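Local coordinates for protein phosphatase Slingshot homolog 2 (Homo sapiens, PDB 2NT2) that dephosphorylates phosphotyrosine, phosphoserine and phosphothreonine in proteins, activating cofilin and so promoting actin filament disassembly, here represented by its catalytic domain, at residues H10-S15 with G81-V86; R38-F43 with L85-M90. The protein carries 1 engineered substitution. All blocks are in the same frame, centred on the assembly; numbering follows the deposited sequence.

Contact 1. Residues H10-S15 with G81-V86; sequences HVFLGS and GSKCLV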
loop_
_atom_site.group_PDB
_atom_site.type_symbol
_atom_site.label_atom_id
_atom_site.label_comp_id
_atom_site.label_asym_id
_atom_site.label_seq_id
_atom_site.Cartn_x
_atom_site.Cartn_y
_atom_site.Cartn_z
ATOM N N HIS A 10 9.771 5.448 -4.224
ATOM C CA HIS A 10 9.069 6.123 -3.147
ATOM C C HIS A 10 8.062 5.245 -2.428
ATOM O O HIS A 10 7.201 5.769 -1.707
ATOM C CB HIS A 10 8.364 7.365 -3.717
ATOM C CG HIS A 10 7.322 7.015 -4.737
ATOM N ND1 HIS A 10 7.597 6.313 -5.888
ATOM C CD2 HIS A 10 5.992 7.275 -4.769
ATOM C CE1 HIS A 10 6.483 6.157 -6.588
ATOM N NE2 HIS A 10 5.490 6.734 -5.928
ATOM N N VAL A 11 8.123 3.923 -2.590
ATOM C CA VAL A 11 7.062 3.078 -2.028
ATOM C C VAL A 11 7.624 1.833 -1.356
ATOM O O VAL A 11 8.355 1.058 -1.976
ATOM C CB VAL A 11 6.037 2.624 -3.083
ATOM C CG1 VAL A 11 4.987 1.702 -2.472
ATOM C CG2 VAL A 11 5.369 3.817 -3.750
ATOM N N PHE A 12 7.242 1.625 -0.098
ATOM C CA PHE A 12 7.556 0.377 0.592
ATOM C C PHE A 12 6.265 -0.357 0.948
ATOM O O PHE A 12 5.268 0.292 1.265
ATOM C CB PHE A 12 8.381 0.620 1.859
ATOM C CG PHE A 12 9.868 0.809 1.589
ATOM C CD1 PHE A 12 10.377 2.059 1.283
ATOM C CD2 PHE A 12 10.733 -0.272 1.643
ATOM C CE1 PHE A 12 11.726 2.232 1.033
ATOM C CE2 PHE A 12 12.081 -0.111 1.390
ATOM C CZ PHE A 12 12.581 1.142 1.083
ATOM N N LEU A 13 6.329 -1.675 0.913
ATOM C CA LEU A 13 5.224 -2.539 1.325
ATOM C C LEU A 13 5.613 -3.357 2.552
ATOM O O LEU A 13 6.636 -4.055 2.530
ATOM C CB LEU A 13 4.836 -3.442 0.149
ATOM C CG LEU A 13 3.655 -4.386 0.386
ATOM C CD1 LEU A 13 2.400 -3.576 0.659
ATOM C CD2 LEU A 13 3.466 -5.325 -0.798
ATOM N N GLY A 14 4.845 -3.295 3.641
ATOM C CA GLY A 14 5.278 -3.953 4.868
ATOM C C GLY A 14 4.186 -4.291 5.854
ATOM O O GLY A 14 2.993 -4.278 5.557
ATOM N N SER A 15 4.590 -4.607 7.086
ATOM C CA SER A 15 3.679 -5.022 8.140
ATOM C C SER A 15 3.628 -4.013 9.281
ATOM O O SER A 15 4.310 -2.989 9.265
ATOM C CB SER A 15 4.094 -6.395 8.691
ATOM O OG SER A 15 5.397 -6.336 9.256
ATOM N N GLY A 81 9.600 14.610 -2.615
ATOM C CA GLY A 81 10.855 13.887 -2.692
ATOM C C GLY A 81 11.087 12.956 -1.524
ATOM O O GLY A 81 12.215 12.838 -1.029
ATOM N N SER A 82 10.042 12.269 -1.064
ATOM C CA SER A 82 10.196 11.352 0.064
ATOM C C SER A 82 9.656 9.966 -0.283
ATOM O O SER A 82 9.279 9.725 -1.424
ATOM C CB SER A 82 9.514 11.892 1.323
ATOM O OG SER A 82 9.983 11.225 2.483
ATOM N N LYS A 83 9.651 9.081 0.705
ATOM C CA LYS A 83 9.254 7.693 0.567
ATOM C C LYS A 83 8.080 7.369 1.493
ATOM O O LYS A 83 7.903 8.012 2.528
ATOM C CB LYS A 83 10.412 6.736 0.858
ATOM C CG LYS A 83 11.718 7.096 0.166
ATOM C CD LYS A 83 12.654 5.899 0.082
ATOM C CE LYS A 83 13.783 6.181 -0.901
ATOM N NZ LYS A 83 14.755 7.171 -0.356
ATOM N N CYS A 84 7.303 6.377 1.079
ATOM C CA CYS A 84 6.064 6.006 1.756
ATOM C C CYS A 84 6.058 4.524 2.102
ATOM O O CYS A 84 6.405 3.685 1.271
ATOM C CB CYS A 84 4.870 6.363 0.870
ATOM S SG CYS A 84 3.235 6.012 1.552
ATOM N N LEU A 85 5.677 4.209 3.338
ATOM C CA LEU A 85 5.453 2.827 3.733
ATOM C C LEU A 85 3.973 2.472 3.617
ATOM O O LEU A 85 3.116 2.986 4.335
ATOM C CB LEU A 85 5.947 2.568 5.159
ATOM C CG LEU A 85 5.477 1.257 5.803
ATOM C CD1 LEU A 85 6.096 0.064 5.095
ATOM C CD2 LEU A 85 5.801 1.237 7.289
ATOM N N VAL A 86 3.650 1.560 2.700
ATOM C CA VAL A 86 2.287 1.034 2.710
ATOM C C VAL A 86 2.260 -0.245 3.549
ATOM O O VAL A 86 2.939 -1.209 3.208
ATOM C CB VAL A 86 1.719 0.741 1.319
ATOM C CG1 VAL A 86 0.198 0.633 1.424
ATOM C CG2 VAL A 86 2.118 1.816 0.325
#
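Phe12 and Val86 lie on neighbouring parallel strands whose backbone bonds form a regular ladder. Phe12 N donates to Cys84 O at 2.6 Å, and Phe12 O accepts from Val86 N. Gly14 N extends the ladder to Val86 O (2.9 Å). At the other end Cys84 N reaches His10 O in a less straight bond, 140° at the hydrogen. The strand axes, 11-14 and 83-86, diverge by only 22°.

Apolar contacts divide between the two faces. Val11 and Val86 meet branch to branch, CG1 to CG2 at 4.0 Å, on the face they share with Leu13 and Cys84, where Val99 of helix 94-107 and Ile74 of helix 67-79 pack. Leu13 has CG anti to its backbone N (chi1 -178°), which brings CD1 to 3.5 Å from Val86 O. On the reverse face Leu85 CD1 lies 4.0 Å from Phe12 CB, while Lys83 CD meets the Phe12 ring edge in plane, 3.9 Å from CE1.

Among polar side chains, His10 sets CB 3.4 Å from Ser82 O; Val11 CG2 covers one face of the His10 imidazole, whose NE2 hydrogen-bonds with Tyr102 OH. This parallel pairing belongs to the central sheet of the dual-specificity phosphatase fold, whose strand 83-87 leads into the active-site loop.

Contact 2. Residues R38-F43 with L85-M90; sequences REIDNF and LVHSKM. Engineered in segment 85-90: Ser88 (natural residue Cys). With SO4 (sulfate ion), chain D.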
loop_
_atom_site.group_PDB
_atom_site.type_symbol
_atom_site.label_atom_id
_atom_site.label_comp_id
_atom_site.label_asym_id
_atom_site.label_seq_id
_atom_site.Cartn_x
_atom_site.Cartn_y
_atom_site.Cartn_z
ATOM N N ARG A 38 -7.787 -0.785 10.213
ATOM C CA ARG A 38 -8.650 -0.209 11.231
ATOM C C ARG A 38 -8.058 -0.434 12.627
ATOM O O ARG A 38 -8.187 0.436 13.490
ATOM C CB ARG A 38 -10.052 -0.822 11.179
ATOM C CG ARG A 38 -10.941 -0.372 12.336
ATOM C CD ARG A 38 -11.901 0.724 11.901
ATOM N NE ARG A 38 -11.707 1.957 12.656
ATOM C CZ ARG A 38 -12.129 3.156 12.300
ATOM N NH1 ARG A 38 -12.798 3.332 11.168
ATOM N NH2 ARG A 38 -11.880 4.200 13.079
ATOM N N GLU A 39 -7.432 -1.586 12.811
ATOM C CA GLU A 39 -7.009 -2.106 14.098
ATOM C C GLU A 39 -5.568 -1.817 14.482
ATOM O O GLU A 39 -5.141 -2.004 15.625
ATOM C CB GLU A 39 -7.246 -3.630 14.093
ATOM C CG GLU A 39 -6.203 -4.427 13.331
ATOM C CD GLU A 39 -6.523 -4.616 11.864
ATOM O OE1 GLU A 39 -6.059 -5.615 11.269
ATOM O OE2 GLU A 39 -7.234 -3.780 11.269
ATOM N N ILE A 40 -4.729 -1.371 13.543
ATOM C CA ILE A 40 -3.346 -1.084 13.934
ATOM C C ILE A 40 -3.157 0.420 14.096
ATOM O O ILE A 40 -3.707 1.211 13.336
ATOM C CB ILE A 40 -2.326 -1.638 12.932
ATOM C CG1 ILE A 40 -2.262 -3.176 12.922
ATOM C CG2 ILE A 40 -0.938 -1.079 13.160
ATOM C CD1 ILE A 40 -3.127 -3.743 11.819
ATOM N N ASP A 41 -2.378 0.788 15.102
ATOM C CA ASP A 41 -2.135 2.176 15.445
ATOM C C ASP A 41 -1.099 2.843 14.544
ATOM O O ASP A 41 -0.310 2.170 13.885
ATOM C CB ASP A 41 -1.679 2.255 16.914
ATOM C CG ASP A 41 -2.732 1.673 17.841
ATOM O OD1 ASP A 41 -2.412 0.753 18.623
ATOM O OD2 ASP A 41 -3.896 2.117 17.777
ATOM N N ASN A 42 -1.138 4.167 14.560
ATOM C CA ASN A 42 -0.106 5.081 14.123
ATOM C C ASN A 42 0.940 5.216 15.238
ATOM O O ASN A 42 0.756 5.985 16.180
ATOM C CB ASN A 42 -0.668 6.462 13.807
ATOM C CG ASN A 42 -1.569 6.519 12.597
ATOM O OD1 ASN A 42 -2.100 7.586 12.275
ATOM N ND2 ASN A 42 -1.735 5.390 11.917
ATOM N N PHE A 43 2.002 4.432 15.147
ATOM C CA PHE A 43 2.988 4.316 16.203
ATOM C C PHE A 43 3.734 5.604 16.493
ATOM O O PHE A 43 4.104 5.854 17.648
ATOM C CB PHE A 43 3.989 3.204 15.835
ATOM C CG PHE A 43 3.316 1.838 15.753
ATOM C CD1 PHE A 43 2.788 1.242 16.887
ATOM C CD2 PHE A 43 3.220 1.172 14.544
ATOM C CE1 PHE A 43 2.176 0.004 16.822
ATOM C CE2 PHE A 43 2.607 -0.067 14.471
ATOM C CZ PHE A 43 2.082 -0.650 15.609
ATOM N N LEU A 85 5.677 4.209 3.338
ATOM C CA LEU A 85 5.453 2.827 3.733
ATOM C C LEU A 85 3.973 2.472 3.617
ATOM O O LEU A 85 3.116 2.986 4.335
ATOM C CB LEU A 85 5.947 2.568 5.159
ATOM C CG LEU A 85 5.477 1.257 5.803
ATOM C CD1 LEU A 85 6.096 0.064 5.095
ATOM C CD2 LEU A 85 5.801 1.237 7.289
ATOM N N VAL A 86 3.650 1.560 2.700
ATOM C CA VAL A 86 2.287 1.034 2.710
ATOM C C VAL A 86 2.260 -0.245 3.549
ATOM O O VAL A 86 2.939 -1.209 3.208
ATOM C CB VAL A 86 1.719 0.741 1.319
ATOM C CG1 VAL A 86 0.198 0.633 1.424
ATOM C CG2 VAL A 86 2.118 1.816 0.325
ATOM N N HIS A 87 1.501 -0.218 4.642
ATOM C CA HIS A 87 1.470 -1.374 5.537
ATOM C C HIS A 87 0.051 -1.701 5.993
ATOM O O HIS A 87 -0.852 -0.870 5.967
ATOM C CB HIS A 87 2.393 -1.173 6.730
ATOM C CG HIS A 87 1.897 -0.288 7.824
ATOM N ND1 HIS A 87 1.250 -0.780 8.936
ATOM C CD2 HIS A 87 1.951 1.053 8.001
ATOM C CE1 HIS A 87 0.926 0.214 9.745
ATOM N NE2 HIS A 87 1.339 1.342 9.199
ATOM N N SER A 88 -0.104 -2.963 6.372
ATOM C CA SER A 88 -1.306 -3.488 7.003
ATOM C C SER A 88 -0.916 -4.159 8.317
ATOM O O SER A 88 0.035 -3.722 8.971
ATOM C CB SER A 88 -2.025 -4.460 6.068
ATOM O OG SER A 88 -1.129 -5.420 5.534
ATOM N N LYS A 89 -1.607 -5.227 8.690
ATOM C CA LYS A 89 -1.107 -6.049 9.797
ATOM C C LYS A 89 -0.021 -7.001 9.297
ATOM O O LYS A 89 1.066 -7.053 9.860
ATOM C CB LYS A 89 -2.239 -6.818 10.465
ATOM C CG LYS A 89 -1.803 -8.047 11.247
ATOM C CD LYS A 89 -2.570 -8.205 12.544
ATOM C CE LYS A 89 -1.965 -9.304 13.403
ATOM N NZ LYS A 89 -2.112 -9.018 14.856
ATOM N N MET A 90 -0.302 -7.767 8.244
ATOM C CA MET A 90 0.694 -8.701 7.737
ATOM C C MET A 90 1.467 -8.173 6.537
ATOM O O MET A 90 2.579 -8.644 6.282
ATOM C CB MET A 90 0.052 -10.049 7.395
ATOM C CG MET A 90 -0.894 -10.598 8.444
ATOM S SD MET A 90 -0.165 -10.814 10.078
ATOM C CE MET A 90 1.521 -11.246 9.668
HETATM S S SO4 D . -3.216 -7.787 6.018
HETATM O O1 SO4 D . -2.788 -7.417 7.358
HETATM O O2 SO4 D . -3.656 -9.180 5.972
HETATM O O3 SO4 D . -4.335 -6.934 5.604
HETATM O O4 SO4 D . -2.096 -7.604 5.089
HETATM O O HOH W 1 1.449 2.786 11.551
#
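Ile40 packs end-on against Lys89, its CD1 methyl pressed to 3.5 Å from Lys89 CB, closer than carbon atoms usually come. The two side chains cross at about a right angle. Ile40 has CG1 anti to its carbonyl carbon (chi1 -69°), which leaves CG2 to turn to the His87 ring; there it meets CE1 at the edge, near the ring plane, at 4.1 Å. The imidazole is held by both nitrogens: ND1 donates in the ring plane to Ser88 O (3.2 Å), and a water 2.8 Å from His87 NE2 donates to Asp41 O. An alanine in place of His87 would probably leave Ser88 O without this donor, break the water link to Asp41 and open a gap beside Ile40 CG2.

His87 and Ser88 begin the HCX5R signature, or P-loop, of the protein-tyrosine phosphatases, which ends at Arg94. Ser88 is an engineered replacement for the cysteine that forms the phosphocysteine intermediate. A sulfate occupies the loop, bound by Met90 N to O1 at 2.7 Å in a nearly straight bond (168°) and more weakly by Lys89 N; Arg94, Val92 and Ser93 add further bonds.

Packing is looser around exposed Glu39, whose OE1 comes no nearer than 4.1 Å to Lys89 CB. Its carboxylate stays 6.3 Å from Lys89 NZ, measured from OE1, and instead forms a salt bridge with Arg94, tying the 38-43 loop to the signature arginine.

Contacts 1 and 2 follow one another along strand 83-87, with Leu85 and Val86 common to both and centres about 12 Å apart. In chain order, strand 11-14 comes first, then the 38-43 loop between strands 30-35 and 49-52, and last the 81-90 region, on which both contacts end. Contact 1 joins the strand to 11-14; strand 30-35 flanks it on its other side in the mixed sheet. Contact 2 lies at and just beyond its C-terminal end, where the loop borders the phosphate-binding site. The two also touch directly, Ser15 CB lying 3.3 Å from Lys89 O. The buried strand pairing of contact 1 thus leads directly into the loop that holds the active-site position and the sulfate.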